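Putative endonuclease/exonuclease/phosphatase family protein (Bacteroides vulgatus ATCC 8482, PDB 3G6S) probably acts as a nuclease, hydrolysing phosphodiester bonds like the nucleases of the endonuclease/exonuclease/phosphatase family, though its own substrate is not established. Local coordinates at residues E61-G66 with L81-D86; V67-G72 with C114-T119; T137-V142 with G171-T176. One frame throughout, in Å; residues are numbered along the deposited sequence.

Contact 1: E61-G66 with L81-D86; sequences EYDGIG and LFYRKD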
ATOM      1  N   GLU A  61      10.498   8.532  13.877  1.00 36.70           N
ATOM      2  CA  GLU A  61       9.709   9.720  13.556  1.00 30.54           C
ATOM      3  C   GLU A  61       8.355   9.405  12.944  1.00 29.40           C
ATOM      4  O   GLU A  61       7.597  10.310  12.577  1.00 26.99           O
ATOM      5  CB  GLU A  61      10.478  10.622  12.607  1.00 33.16           C
ATOM      6  CG  GLU A  61      11.200  11.747  13.302  1.00 50.81           C
ATOM      7  CD  GLU A  61      11.950  12.618  12.321  1.00 66.80           C
ATOM      8  OE1 GLU A  61      12.937  12.130  11.721  1.00 72.99           O
ATOM      9  OE2 GLU A  61      11.544  13.787  12.137  1.00 77.06           O
ATOM     10  N   TYR A  62       8.050   8.119  12.856  1.00 23.34           N
ATOM     11  CA  TYR A  62       6.799   7.663  12.281  1.00 22.81           C
ATOM     12  C   TYR A  62       5.957   6.895  13.282  1.00 23.15           C
ATOM     13  O   TYR A  62       6.298   6.779  14.457  1.00 25.12           O
ATOM     14  CB  TYR A  62       7.076   6.748  11.090  1.00 21.90           C
ATOM     15  CG  TYR A  62       7.694   7.422   9.894  1.00 19.49           C
ATOM     16  CD1 TYR A  62       9.008   7.885   9.933  1.00 10.31           C
ATOM     17  CD2 TYR A  62       6.964   7.576   8.709  1.00 23.95           C
ATOM     18  CE1 TYR A  62       9.588   8.488   8.824  1.00 24.39           C
ATOM     19  CE2 TYR A  62       7.529   8.172   7.585  1.00 24.38           C
ATOM     20  CZ  TYR A  62       8.844   8.627   7.648  1.00 30.24           C
ATOM     21  OH  TYR A  62       9.419   9.203   6.538  1.00 31.12           O
ATOM     22  N   ASP A  63       4.852   6.355  12.789  1.00 29.90           N
ATOM     23  CA  ASP A  63       3.955   5.573  13.613  1.00 30.33           C
ATOM     24  C   ASP A  63       3.214   4.603  12.706  1.00 33.25           C
ATOM     25  O   ASP A  63       2.928   4.925  11.556  1.00 31.82           O
ATOM     26  CB  ASP A  63       2.977   6.492  14.334  1.00 38.77           C
ATOM     27  CG  ASP A  63       2.772   6.095  15.773  1.00 57.93           C
ATOM     28  OD1 ASP A  63       2.217   4.994  16.008  1.00 64.28           O
ATOM     29  OD2 ASP A  63       3.178   6.880  16.663  1.00 53.74           O
ATOM     30  N   GLY A  64       2.908   3.416  13.220  1.00 37.13           N
ATOM     31  CA  GLY A  64       2.220   2.429  12.411  1.00 32.53           C
ATOM     32  C   GLY A  64       0.763   2.217  12.771  1.00 37.79           C
ATOM     33  O   GLY A  64       0.343   2.506  13.888  1.00 34.34           O
ATOM     34  N   ILE A  65      -0.006   1.709  11.815  1.00 33.69           N
ATOM     35  CA  ILE A  65      -1.420   1.449  12.029  1.00 38.76           C
ATOM     36  C   ILE A  65      -1.814   0.119  11.400  1.00 32.69           C
ATOM     37  O   ILE A  65      -1.511  -0.131  10.239  1.00 39.37           O
ATOM     38  CB  ILE A  65      -2.291   2.552  11.398  1.00 37.57           C
ATOM     39  CG1 ILE A  65      -1.962   3.907  12.027  1.00 52.42           C
ATOM     40  CG2 ILE A  65      -3.762   2.220  11.591  1.00 50.51           C
ATOM     41  CD1 ILE A  65      -2.751   5.072  11.434  1.00 55.63           C
ATOM     42  N   GLY A  66      -2.487  -0.737  12.161  1.00 33.41           N
ATOM     43  CA  GLY A  66      -2.908  -2.009  11.599  1.00 35.90           C
ATOM     44  C   GLY A  66      -2.792  -3.201  12.523  1.00 31.86           C
ATOM     45  O   GLY A  66      -2.216  -3.111  13.604  1.00 33.38           O
ATOM     46  N   LEU A  81       0.017   1.176   7.737  1.00 19.87           N
ATOM     47  CA  LEU A  81       0.236   2.516   7.225  1.00 22.90           C
ATOM     48  C   LEU A  81       1.174   3.239   8.188  1.00 22.69           C
ATOM     49  O   LEU A  81       0.899   3.325   9.383  1.00 26.51           O
ATOM     50  CB  LEU A  81      -1.090   3.281   7.148  1.00 15.67           C
ATOM     51  CG  LEU A  81      -1.942   3.020   5.904  1.00 30.08           C
ATOM     52  CD1 LEU A  81      -3.347   3.526   6.140  1.00 23.43           C
ATOM     53  CD2 LEU A  81      -1.303   3.688   4.689  1.00 13.34           C
ATOM     54  N   PHE A  82       2.292   3.736   7.675  1.00 23.60           N
ATOM     55  CA  PHE A  82       3.226   4.485   8.507  1.00 26.52           C
ATOM     56  C   PHE A  82       3.178   5.942   8.084  1.00 24.82           C
ATOM     57  O   PHE A  82       3.125   6.246   6.893  1.00 30.15           O
ATOM     58  CB  PHE A  82       4.647   3.929   8.380  1.00 23.45           C
ATOM     59  CG  PHE A  82       4.868   2.667   9.162  1.00 28.19           C
ATOM     60  CD1 PHE A  82       4.324   1.464   8.731  1.00 36.06           C
ATOM     61  CD2 PHE A  82       5.581   2.690  10.360  1.00 36.67           C
ATOM     62  CE1 PHE A  82       4.484   0.292   9.480  1.00 38.55           C
ATOM     63  CE2 PHE A  82       5.748   1.520  11.123  1.00 37.96           C
ATOM     64  CZ  PHE A  82       5.196   0.322  10.679  1.00 30.09           C
ATOM     65  N   TYR A  83       3.179   6.837   9.060  1.00 23.20           N
ATOM     66  CA  TYR A  83       3.109   8.259   8.773  1.00 23.82           C
ATOM     67  C   TYR A  83       3.966   9.081   9.734  1.00 32.39           C
ATOM     68  O   TYR A  83       4.341   8.610  10.817  1.00 27.91           O
ATOM     69  CB  TYR A  83       1.666   8.725   8.884  1.00 21.68           C
ATOM     70  CG  TYR A  83       1.073   8.504  10.254  1.00 26.03           C
ATOM     71  CD1 TYR A  83       0.573   7.251  10.633  1.00 22.07           C
ATOM     72  CD2 TYR A  83       1.027   9.547  11.186  1.00 27.70           C
ATOM     73  CE1 TYR A  83       0.040   7.055  11.912  1.00 23.74           C
ATOM     74  CE2 TYR A  83       0.499   9.352  12.458  1.00 23.96           C
ATOM     75  CZ  TYR A  83       0.006   8.112  12.813  1.00 25.28           C
ATOM     76  OH  TYR A  83      -0.534   7.942  14.075  1.00 28.37           O
ATOM     77  N   ARG A  84       4.267  10.314   9.331  1.00 25.91           N
ATOM     78  CA  ARG A  84       5.052  11.235  10.153  1.00 34.15           C
ATOM     79  C   ARG A  84       4.214  11.695  11.354  1.00 35.23           C
ATOM     80  O   ARG A  84       3.215  12.391  11.183  1.00 33.72           O
ATOM     81  CB  ARG A  84       5.461  12.452   9.322  1.00 31.72           C
ATOM     82  CG  ARG A  84       6.435  12.140   8.212  1.00 36.95           C
ATOM     83  CD  ARG A  84       7.783  11.762   8.778  1.00 45.05           C
ATOM     84  NE  ARG A  84       8.343  12.845   9.572  1.00 49.39           N
ATOM     85  CZ  ARG A  84       8.679  14.029   9.076  1.00 56.33           C
ATOM     86  NH1 ARG A  84       8.514  14.275   7.781  1.00 51.49           N
ATOM     87  NH2 ARG A  84       9.164  14.969   9.877  1.00 59.10           N
ATOM     88  N   LYS A  85       4.624  11.311  12.561  1.00 38.70           N
ATOM     89  CA  LYS A  85       3.910  11.673  13.793  1.00 36.40           C
ATOM     90  C   LYS A  85       3.663  13.174  13.909  1.00 37.55           C
ATOM     91  O   LYS A  85       2.575  13.605  14.288  1.00 38.34           O
ATOM     92  CB  LYS A  85       4.708  11.227  15.020  1.00 38.39           C
ATOM     93  CG  LYS A  85       5.279   9.829  14.913  1.00 48.12           C
ATOM     94  CD  LYS A  85       6.258   9.507  16.040  1.00 38.03           C
ATOM     95  CE  LYS A  85       5.543   9.191  17.342  1.00 47.85           C
ATOM     96  NZ  LYS A  85       6.477   8.635  18.362  1.00 53.66           N
ATOM     97  N   ASP A  86       4.689  13.955  13.578  1.00 37.50           N
ATOM     98  CA  ASP A  86       4.637  15.407  13.664  1.00 38.93           C
ATOM     99  C   ASP A  86       3.902  16.100  12.519  1.00 41.72           C
ATOM    100  O   ASP A  86       3.495  17.252  12.653  1.00 48.14           O
ATOM    101  CB  ASP A  86       6.062  15.969  13.785  1.00 39.49           C
ATOM    102  CG  ASP A  86       6.969  15.537  12.639  1.00 57.81           C
ATOM    103  OD1 ASP A  86       7.239  14.315  12.496  1.00 62.90           O
ATOM    104  OD2 ASP A  86       7.421  16.423  11.872  1.00 58.22           O
TER
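Tyr62 and Arg84 meet across the antiparallel pair formed by strands 62-65 and 81-84, at one margin of a sheet in this DNase I-like fold; strand 62-65 is outermost. From CB outward, Tyr62 runs along the neighbouring strand. CB rests on Tyr83 O at 3.3 Å, and CG stays near that same carbonyl. CD2 slides past Tyr83 C, with Tyr83 N in the ring plane at the edge. Farther out CE1, CE2 and CZ lie under Arg84 CD, a CH-pi contact whose closest approach is 3.5 Å from CZ to CD. The tip, OH, leaves the pair and hydrogen-bonds Leu39 O. The Arg84 chain, bent at chi2 (-69°) and chi3 (-60°), lays CD over the ring and then carries the guanidinium on to two acids: NH2 makes a salt bridge of 3.0 Å with Asp86 OD2 and a longer one of 3.5 Å with Glu61 OE2. This network lies at the exposed end, where Lys85 N also donates to Glu61 O.

Between the strands, Tyr83 N gives its hydrogen to Asp63 O and Leu81 N to Ile65 O, while the bond from Asp63 N to Tyr83 O is weak and bent. Gly64 CA sits 3.8 Å above the plane of the Phe82 ring, over its centre; a CB on Gly64 would collide with Phe82 CZ. That side of the sheet is backed by helix 49-58. On the side of Asp63, Ile65 and Tyr83, the tyrosine ring carries Asp63 CB over one face, and Ile65 CD1 comes within 3.5 Å of Tyr83 CE1.

Contact 2: V67-G72 with C114-T119; sequences VGRDDG and CVRIAT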
ATOM      1  N   VAL A  67      -3.341  -4.329  12.090  1.00 36.65           N
ATOM      2  CA  VAL A  67      -3.291  -5.545  12.889  1.00 39.29           C
ATOM      3  C   VAL A  67      -3.077  -6.770  12.005  1.00 41.01           C
ATOM      4  O   VAL A  67      -3.112  -6.672  10.777  1.00 39.75           O
ATOM      5  CB  VAL A  67      -4.595  -5.723  13.699  1.00 37.39           C
ATOM      6  CG1 VAL A  67      -4.783  -4.546  14.650  1.00 28.35           C
ATOM      7  CG2 VAL A  67      -5.778  -5.834  12.754  1.00 28.84           C
ATOM      8  N   GLY A  68      -2.850  -7.920  12.638  1.00 37.87           N
ATOM      9  CA  GLY A  68      -2.641  -9.147  11.891  1.00 31.13           C
ATOM     10  C   GLY A  68      -3.924  -9.558  11.198  1.00 34.78           C
ATOM     11  O   GLY A  68      -5.007  -9.386  11.755  1.00 42.43           O
ATOM     12  N   ARG A  69      -3.816 -10.101   9.992  1.00 22.32           N
ATOM     13  CA  ARG A  69      -5.000 -10.504   9.244  1.00 33.43           C
ATOM     14  C   ARG A  69      -5.593 -11.861   9.630  1.00 38.18           C
ATOM     15  O   ARG A  69      -6.593 -12.279   9.052  1.00 39.74           O
ATOM     16  CB  ARG A  69      -4.693 -10.499   7.745  1.00 28.69           C
ATOM     17  CG  ARG A  69      -3.593 -11.464   7.332  1.00 31.80           C
ATOM     18  CD  ARG A  69      -3.302 -11.328   5.860  1.00 31.50           C
ATOM     19  NE  ARG A  69      -2.310 -12.291   5.397  1.00 35.89           N
ATOM     20  CZ  ARG A  69      -1.916 -12.398   4.135  1.00 31.61           C
ATOM     21  NH1 ARG A  69      -1.014 -13.303   3.803  1.00 40.92           N
ATOM     22  NH2 ARG A  69      -2.422 -11.600   3.203  1.00 37.17           N
ATOM     23  N   ASP A  70      -4.995 -12.549  10.597  1.00 41.45           N
ATOM     24  CA  ASP A  70      -5.507 -13.854  10.999  1.00 48.00           C
ATOM     25  C   ASP A  70      -6.452 -13.798  12.201  1.00 51.64           C
ATOM     26  O   ASP A  70      -7.482 -14.470  12.216  1.00 47.49           O
ATOM     27  CB  ASP A  70      -4.349 -14.815  11.295  1.00 47.94           C
ATOM     28  CG  ASP A  70      -3.600 -15.238  10.036  1.00 57.94           C
ATOM     29  OD1 ASP A  70      -4.251 -15.588   9.024  1.00 55.38           O
ATOM     30  OD2 ASP A  70      -2.353 -15.235  10.054  1.00 59.85           O
ATOM     31  N   ASP A  71      -6.102 -12.993  13.201  1.00 51.64           N
ATOM     32  CA  ASP A  71      -6.921 -12.867  14.395  1.00 46.10           C
ATOM     33  C   ASP A  71      -7.109 -11.416  14.817  1.00 46.84           C
ATOM     34  O   ASP A  71      -7.378 -11.129  15.985  1.00 46.21           O
ATOM     35  CB  ASP A  71      -6.302 -13.655  15.549  1.00 59.58           C
ATOM     36  CG  ASP A  71      -4.836 -13.323  15.771  1.00 72.93           C
ATOM     37  OD1 ASP A  71      -4.400 -12.215  15.386  1.00 74.88           O
ATOM     38  OD2 ASP A  71      -4.115 -14.175  16.343  1.00 81.49           O
ATOM     39  N   GLY A  72      -6.956 -10.504  13.866  1.00 45.16           N
ATOM     40  CA  GLY A  72      -7.118  -9.089  14.159  1.00 46.10           C
ATOM     41  C   GLY A  72      -6.227  -8.546  15.262  1.00 47.03           C
ATOM     42  O   GLY A  72      -6.503  -7.484  15.825  1.00 45.71           O
ATOM     43  N   CYS A 114      -6.328 -17.009   0.412  1.00 54.05           N
ATOM     44  CA  CYS A 114      -5.713 -16.569   1.664  1.00 53.61           C
ATOM     45  C   CYS A 114      -6.528 -15.406   2.213  1.00 50.11           C
ATOM     46  O   CYS A 114      -7.030 -14.583   1.447  1.00 57.40           O
ATOM     47  CB  CYS A 114      -4.282 -16.073   1.431  1.00 58.48           C
ATOM     48  SG  CYS A 114      -3.126 -17.290   0.769  1.00 85.48           S
ATOM     49  N   VAL A 115      -6.656 -15.330   3.532  1.00 42.13           N
ATOM     50  CA  VAL A 115      -7.404 -14.238   4.144  1.00 41.37           C
ATOM     51  C   VAL A 115      -6.752 -12.902   3.747  1.00 43.87           C
ATOM     52  O   VAL A 115      -5.526 -12.773   3.738  1.00 40.18           O
ATOM     53  CB  VAL A 115      -7.434 -14.380   5.691  1.00 44.83           C
ATOM     54  CG1 VAL A 115      -6.017 -14.473   6.249  1.00 34.50           C
ATOM     55  CG2 VAL A 115      -8.166 -13.195   6.307  1.00 50.27           C
ATOM     56  N   ARG A 116      -7.573 -11.914   3.407  1.00 34.15           N
ATOM     57  CA  ARG A 116      -7.058 -10.614   2.997  1.00 29.48           C
ATOM     58  C   ARG A 116      -7.681  -9.465   3.795  1.00 35.10           C
ATOM     59  O   ARG A 116      -8.792  -9.592   4.316  1.00 39.04           O
ATOM     60  CB  ARG A 116      -7.305 -10.414   1.499  1.00 25.58           C
ATOM     61  CG  ARG A 116      -6.616 -11.452   0.615  1.00 24.26           C
ATOM     62  CD  ARG A 116      -5.097 -11.344   0.692  1.00 33.90           C
ATOM     63  NE  ARG A 116      -4.441 -12.536   0.162  1.00 53.13           N
ATOM     64  CZ  ARG A 116      -3.132 -12.653  -0.046  1.00 57.87           C
ATOM     65  NH1 ARG A 116      -2.317 -11.643   0.227  1.00 59.25           N
ATOM     66  NH2 ARG A 116      -2.636 -13.788  -0.529  1.00 53.30           N
ATOM     67  N   ILE A 117      -6.964  -8.349   3.898  1.00 29.88           N
ATOM     68  CA  ILE A 117      -7.467  -7.196   4.636  1.00 26.70           C
ATOM     69  C   ILE A 117      -7.090  -5.856   4.014  1.00 29.72           C
ATOM     70  O   ILE A 117      -6.258  -5.766   3.104  1.00 28.42           O
ATOM     71  CB  ILE A 117      -6.927  -7.152   6.079  1.00 28.49           C
ATOM     72  CG1 ILE A 117      -5.397  -7.099   6.053  1.00 25.51           C
ATOM     73  CG2 ILE A 117      -7.448  -8.331   6.876  1.00 28.86           C
ATOM     74  CD1 ILE A 117      -4.758  -6.972   7.416  1.00 18.81           C
ATOM     75  N   ALA A 118      -7.717  -4.813   4.539  1.00 25.77           N
ATOM     76  CA  ALA A 118      -7.456  -3.444   4.121  1.00 27.50           C
ATOM     77  C   ALA A 118      -7.411  -2.632   5.413  1.00 24.91           C
ATOM     78  O   ALA A 118      -8.276  -2.784   6.267  1.00 26.49           O
ATOM     79  CB  ALA A 118      -8.574  -2.940   3.217  1.00 18.11           C
ATOM     80  N   THR A 119      -6.384  -1.812   5.579  1.00 28.80           N
ATOM     81  CA  THR A 119      -6.282  -0.972   6.766  1.00 31.30           C
ATOM     82  C   THR A 119      -6.440   0.467   6.274  1.00 31.74           C
ATOM     83  O   THR A 119      -5.847   0.844   5.266  1.00 30.14           O
ATOM     84  CB  THR A 119      -4.921  -1.153   7.490  1.00 34.04           C
ATOM     85  OG1 THR A 119      -4.903  -2.424   8.151  1.00 31.25           O
ATOM     86  CG2 THR A 119      -4.702  -0.054   8.527  1.00 31.10           C
TER
HETATM   87  O   HOH W   1      -2.955  -4.015   8.891  1.00 24.66           O
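Val115 packs its two methyls against the loop at Arg69 and Asp70. With CG2 anti to its backbone N, that methyl lies 3.3 Å from Arg69 O, while CG1 reaches Asp70 OD1 at 3.5 Å. Val115 O lies over one face of the Arg69 guanidinium, at a poor angle for a hydrogen bond.

Arg116 brings a second guanidinium alongside. The two side chains run the same way with planes 89° apart: Arg116 NH1 lies in the plane of the Arg69 group at its edge, and Arg69 NH2 stands over a face of the Arg116 group. Arg69 NH2 is modelled 3.0 Å from Arg116 NH1, a donor facing a donor, so the charges would be expected to repel; the salt bridge from Arg69 NH1 to Glu77 probably offsets part of this. An alanine in place of Arg69 would probably leave Glu77 without its charged mate and open a gap beside Val115 O and Arg116.

Ile117 grips the base of the same arginine, CD1 lying 3.5 Å from Arg69 CB with CG2 just beside it. Two residues on, Thr119 OG1 is 2.6 Å from a water that in turn donates to Val67 O at 3.3 Å.

The loop after strand 62-65 is thereby laid against the start of strand 117-125, whose neighbours in the sheet are strands 88-97 and 131-138. From the first, Trp97 touches Val115 and Ile117 and donates NE1 to Arg69 O; from the second, Thr137 OG1 hydrogen-bonds Ile117 O.

Contact 3: T137-V142 with G171-T176; sequences THFDHV and GDFNVT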
ATOM      1  N   THR A 137      -4.055  -1.892   1.164  1.00 24.14           N
ATOM      2  CA  THR A 137      -4.556  -3.251   1.134  1.00 27.07           C
ATOM      3  C   THR A 137      -3.645  -4.236   0.392  1.00 22.81           C
ATOM      4  O   THR A 137      -2.645  -3.832  -0.194  1.00 26.26           O
ATOM      5  CB  THR A 137      -5.970  -3.242   0.508  1.00 23.81           C
ATOM      6  OG1 THR A 137      -6.511  -4.566   0.504  1.00 31.87           O
ATOM      7  CG2 THR A 137      -5.914  -2.705  -0.907  1.00 17.50           C
ATOM      8  N   HIS A 138      -3.995  -5.523   0.441  1.00 25.87           N
ATOM      9  CA  HIS A 138      -3.253  -6.603  -0.237  1.00 29.26           C
ATOM     10  C   HIS A 138      -4.276  -7.596  -0.794  1.00 29.88           C
ATOM     11  O   HIS A 138      -4.917  -8.311  -0.032  1.00 30.85           O
ATOM     12  CB  HIS A 138      -2.335  -7.344   0.741  1.00 23.66           C
ATOM     13  CG  HIS A 138      -1.318  -8.215   0.072  1.00 28.64           C
ATOM     14  ND1 HIS A 138      -1.330  -8.456  -1.285  1.00 40.69           N
ATOM     15  CD2 HIS A 138      -0.237  -8.865   0.562  1.00 33.88           C
ATOM     16  CE1 HIS A 138      -0.291  -9.215  -1.603  1.00 26.37           C
ATOM     17  NE2 HIS A 138       0.385  -9.476  -0.502  1.00 26.37           N
ATOM     18  N   PHE A 139      -4.426  -7.634  -2.119  1.00 38.00           N
ATOM     19  CA  PHE A 139      -5.391  -8.520  -2.786  1.00 34.73           C
ATOM     20  C   PHE A 139      -4.948  -9.978  -2.954  1.00 38.71           C
ATOM     21  O   PHE A 139      -3.767 -10.303  -2.822  1.00 36.19           O
ATOM     22  CB  PHE A 139      -5.738  -7.947  -4.164  1.00 31.42           C
ATOM     23  CG  PHE A 139      -6.814  -6.893  -4.137  1.00 32.23           C
ATOM     24  CD1 PHE A 139      -6.976  -6.059  -3.038  1.00 37.31           C
ATOM     25  CD2 PHE A 139      -7.649  -6.713  -5.232  1.00 40.58           C
ATOM     26  CE1 PHE A 139      -7.955  -5.067  -3.036  1.00 36.42           C
ATOM     27  CE2 PHE A 139      -8.628  -5.722  -5.232  1.00 31.80           C
ATOM     28  CZ  PHE A 139      -8.779  -4.900  -4.135  1.00 37.90           C
ATOM     29  N   ASP A 140      -5.918 -10.848  -3.244  1.00 37.03           N
ATOM     30  CA  ASP A 140      -5.673 -12.274  -3.461  1.00 39.49           C
ATOM     31  C   ASP A 140      -5.166 -12.488  -4.892  1.00 40.91           C
ATOM     32  O   ASP A 140      -5.696 -11.904  -5.836  1.00 40.41           O
ATOM     33  CB  ASP A 140      -6.967 -13.071  -3.263  1.00 45.15           C
ATOM     34  CG  ASP A 140      -6.763 -14.579  -3.411  1.00 55.82           C
ATOM     35  OD1 ASP A 140      -7.768 -15.312  -3.482  1.00 62.51           O
ATOM     36  OD2 ASP A 140      -5.602 -15.039  -3.449  1.00 60.74           O
ATOM     37  N   HIS A 141      -4.148 -13.328  -5.051  1.00 35.66           N
ATOM     38  CA  HIS A 141      -3.586 -13.596  -6.370  1.00 44.44           C
ATOM     39  C   HIS A 141      -4.385 -14.638  -7.150  1.00 39.48           C
ATOM     40  O   HIS A 141      -4.371 -14.650  -8.386  1.00 33.56           O
ATOM     41  CB  HIS A 141      -2.141 -14.058  -6.241  1.00 35.32           C
ATOM     42  CG  HIS A 141      -1.970 -15.220  -5.323  1.00 35.97           C
ATOM     43  ND1 HIS A 141      -1.477 -16.438  -5.746  1.00 36.44           N
ATOM     44  CD2 HIS A 141      -2.238 -15.360  -4.006  1.00 35.38           C
ATOM     45  CE1 HIS A 141      -1.452 -17.274  -4.726  1.00 40.00           C
ATOM     46  NE2 HIS A 141      -1.909 -16.645  -3.656  1.00 36.23           N
ATOM     47  N   VAL A 142      -5.092 -15.506  -6.433  1.00 32.01           N
ATOM     48  CA  VAL A 142      -5.892 -16.542  -7.083  1.00 37.29           C
ATOM     49  C   VAL A 142      -7.375 -16.184  -7.259  1.00 35.88           C
ATOM     50  O   VAL A 142      -7.943 -16.389  -8.332  1.00 29.11           O
ATOM     51  CB  VAL A 142      -5.796 -17.877  -6.314  1.00 30.87           C
ATOM     52  CG1 VAL A 142      -6.680 -18.917  -6.980  1.00 25.97           C
ATOM     53  CG2 VAL A 142      -4.349 -18.360  -6.282  1.00 32.78           C
ATOM     54  N   GLY A 171      -1.468  -0.410  -2.360  1.00 29.99           N
ATOM     55  CA  GLY A 171      -1.419  -1.829  -2.088  1.00 30.13           C
ATOM     56  C   GLY A 171      -0.917  -2.689  -3.217  1.00 29.68           C
ATOM     57  O   GLY A 171      -0.582  -2.207  -4.300  1.00 31.16           O
ATOM     58  N   ASP A 172      -0.853  -3.983  -2.933  1.00 35.30           N
ATOM     59  CA  ASP A 172      -0.428  -4.971  -3.897  1.00 23.59           C
ATOM     60  C   ASP A 172      -1.713  -5.630  -4.354  1.00 28.29           C
ATOM     61  O   ASP A 172      -2.442  -6.218  -3.555  1.00 25.44           O
ATOM     62  CB  ASP A 172       0.460  -6.014  -3.235  1.00 31.60           C
ATOM     63  CG  ASP A 172       1.106  -6.937  -4.236  1.00 35.09           C
ATOM     64  OD1 ASP A 172       0.412  -7.369  -5.188  1.00 26.94           O
ATOM     65  OD2 ASP A 172       2.308  -7.233  -4.066  1.00 39.99           O
ATOM     66  N   PHE A 173      -1.992  -5.541  -5.641  1.00 23.63           N
ATOM     67  CA  PHE A 173      -3.203  -6.131  -6.155  1.00 29.59           C
ATOM     68  C   PHE A 173      -3.015  -7.470  -6.863  1.00 35.99           C
ATOM     69  O   PHE A 173      -3.992  -8.103  -7.269  1.00 40.13           O
ATOM     70  CB  PHE A 173      -3.889  -5.126  -7.074  1.00 27.42           C
ATOM     71  CG  PHE A 173      -4.211  -3.831  -6.397  1.00 32.86           C
ATOM     72  CD1 PHE A 173      -3.199  -2.909  -6.112  1.00 34.18           C
ATOM     73  CD2 PHE A 173      -5.517  -3.557  -5.983  1.00 30.18           C
ATOM     74  CE1 PHE A 173      -3.479  -1.732  -5.419  1.00 35.41           C
ATOM     75  CE2 PHE A 173      -5.816  -2.382  -5.288  1.00 27.99           C
ATOM     76  CZ  PHE A 173      -4.790  -1.462  -5.000  1.00 38.43           C
ATOM     77  N   ASN A 174      -1.766  -7.897  -7.010  1.00 30.02           N
ATOM     78  CA  ASN A 174      -1.467  -9.162  -7.664  1.00 30.26           C
ATOM     79  C   ASN A 174      -2.022  -9.278  -9.072  1.00 32.73           C
ATOM     80  O   ASN A 174      -2.390 -10.364  -9.512  1.00 35.06           O
ATOM     81  CB  ASN A 174      -1.985 -10.342  -6.842  1.00 30.18           C
ATOM     82  CG  ASN A 174      -1.098 -10.667  -5.676  1.00 32.02           C
ATOM     83  OD1 ASN A 174       0.121 -10.814  -5.824  1.00 36.88           O
ATOM     84  ND2 ASN A 174      -1.702 -10.806  -4.504  1.00 39.61           N
ATOM     85  N   VAL A 175      -2.116  -8.158  -9.774  1.00 41.50           N
ATOM     86  CA  VAL A 175      -2.603  -8.173 -11.152  1.00 35.63           C
ATOM     87  C   VAL A 175      -2.044  -6.966 -11.878  1.00 29.93           C
ATOM     88  O   VAL A 175      -1.499  -6.048 -11.261  1.00 29.91           O
ATOM     89  CB  VAL A 175      -4.156  -8.147 -11.230  1.00 34.74           C
ATOM     90  CG1 VAL A 175      -4.714  -9.505 -10.840  1.00 30.58           C
ATOM     91  CG2 VAL A 175      -4.716  -7.063 -10.319  1.00 29.20           C
ATOM     92  N   THR A 176      -2.142  -6.970 -13.194  1.00 24.51           N
ATOM     93  CA  THR A 176      -1.639  -5.833 -13.925  1.00 30.29           C
ATOM     94  C   THR A 176      -2.826  -4.952 -14.269  1.00 37.72           C
ATOM     95  O   THR A 176      -3.945  -5.187 -13.803  1.00 32.78           O
ATOM     96  CB  THR A 176      -0.925  -6.257 -15.222  1.00 28.45           C
ATOM     97  OG1 THR A 176      -1.842  -6.958 -16.076  1.00 25.02           O
ATOM     98  CG2 THR A 176       0.261  -7.143 -14.897  1.00 13.84           C
TER
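The ring of Phe173 turns its edge onto a face of Phe139. CD2 of Phe173 stands 3.7 Å above the Phe139 plane, over its centre, in an edge-to-face pair with centroids 4.9 Å apart and planes at 58°. Thr137 OG1, hydrogen-bonded to Ile117 O, lies in the Phe139 plane at the ring's edge, Arg147 and Ser150 of helix 144-161 also touch that side chain, and Phe173 makes a further edge-to-face pair with Phe227. On the sheet face that carries His138 and Asp172, the ring and the carboxylate lie side by side, their planes 29° apart, with Asp172 CB 3.6 Å from His138 ND1.

Strands 131-138 and 167-172 run parallel, as the two strands of a beta-alpha-beta unit joined through helix 144-161. Asp172 N donates to Thr137 O. Asp172 O then takes a short, fairly straight bond of 2.8 Å from Phe139 N, nearly along the C=O axis, plus a weak one from His138 ND1. Gly171 passes so close to Thr137 O that a CB there would clash with it.

Past the strand ends, Asn174 reaches back: its ND2 lies 2.7 Å from Phe139 O, a weak, bent bond, while its CG packs 3.6 Å from His141 CB. Its backbone N bonds Asp172 OD1 at 2.9 Å, closing an Asx turn.

Gly171 to Asn174 spell the GDFN signature known from active sites of this family. Here Asp172 is gripped at both carboxylate oxygens, OD1 by Asn174 N and OD2 by Asn10 ND2, which would hold the carboxylate against rotation; such a held carboxylate, beside a histidine ring, is consistent with a catalytic pocket as in relatives.

Overall arrangement
Along the chain, contacts 1 and 2 interlock, since 67-72 follows 61-66 directly and 81-86 comes before 114-119; contact 3 opens only afterwards. Contact 1 belongs to the seven-stranded sheet, whereas 117-119 of contact 2 and both strands of contact 3 belong to the six-stranded one. Contacts 1 and 2 have centres about 19 Å apart and touch where Ile65 and Leu81 pack on Thr119, one sheet against the other. Contacts 2 and 3, about 14 Å apart, meet through neighbouring strands 117-125 and 131-138. Contacts 1 and 3 lie on opposite sides of the chain's centre, centres about 23 Å apart; contact 2, which touches both, bridges the margin of one sheet and the probable active-site end of the other.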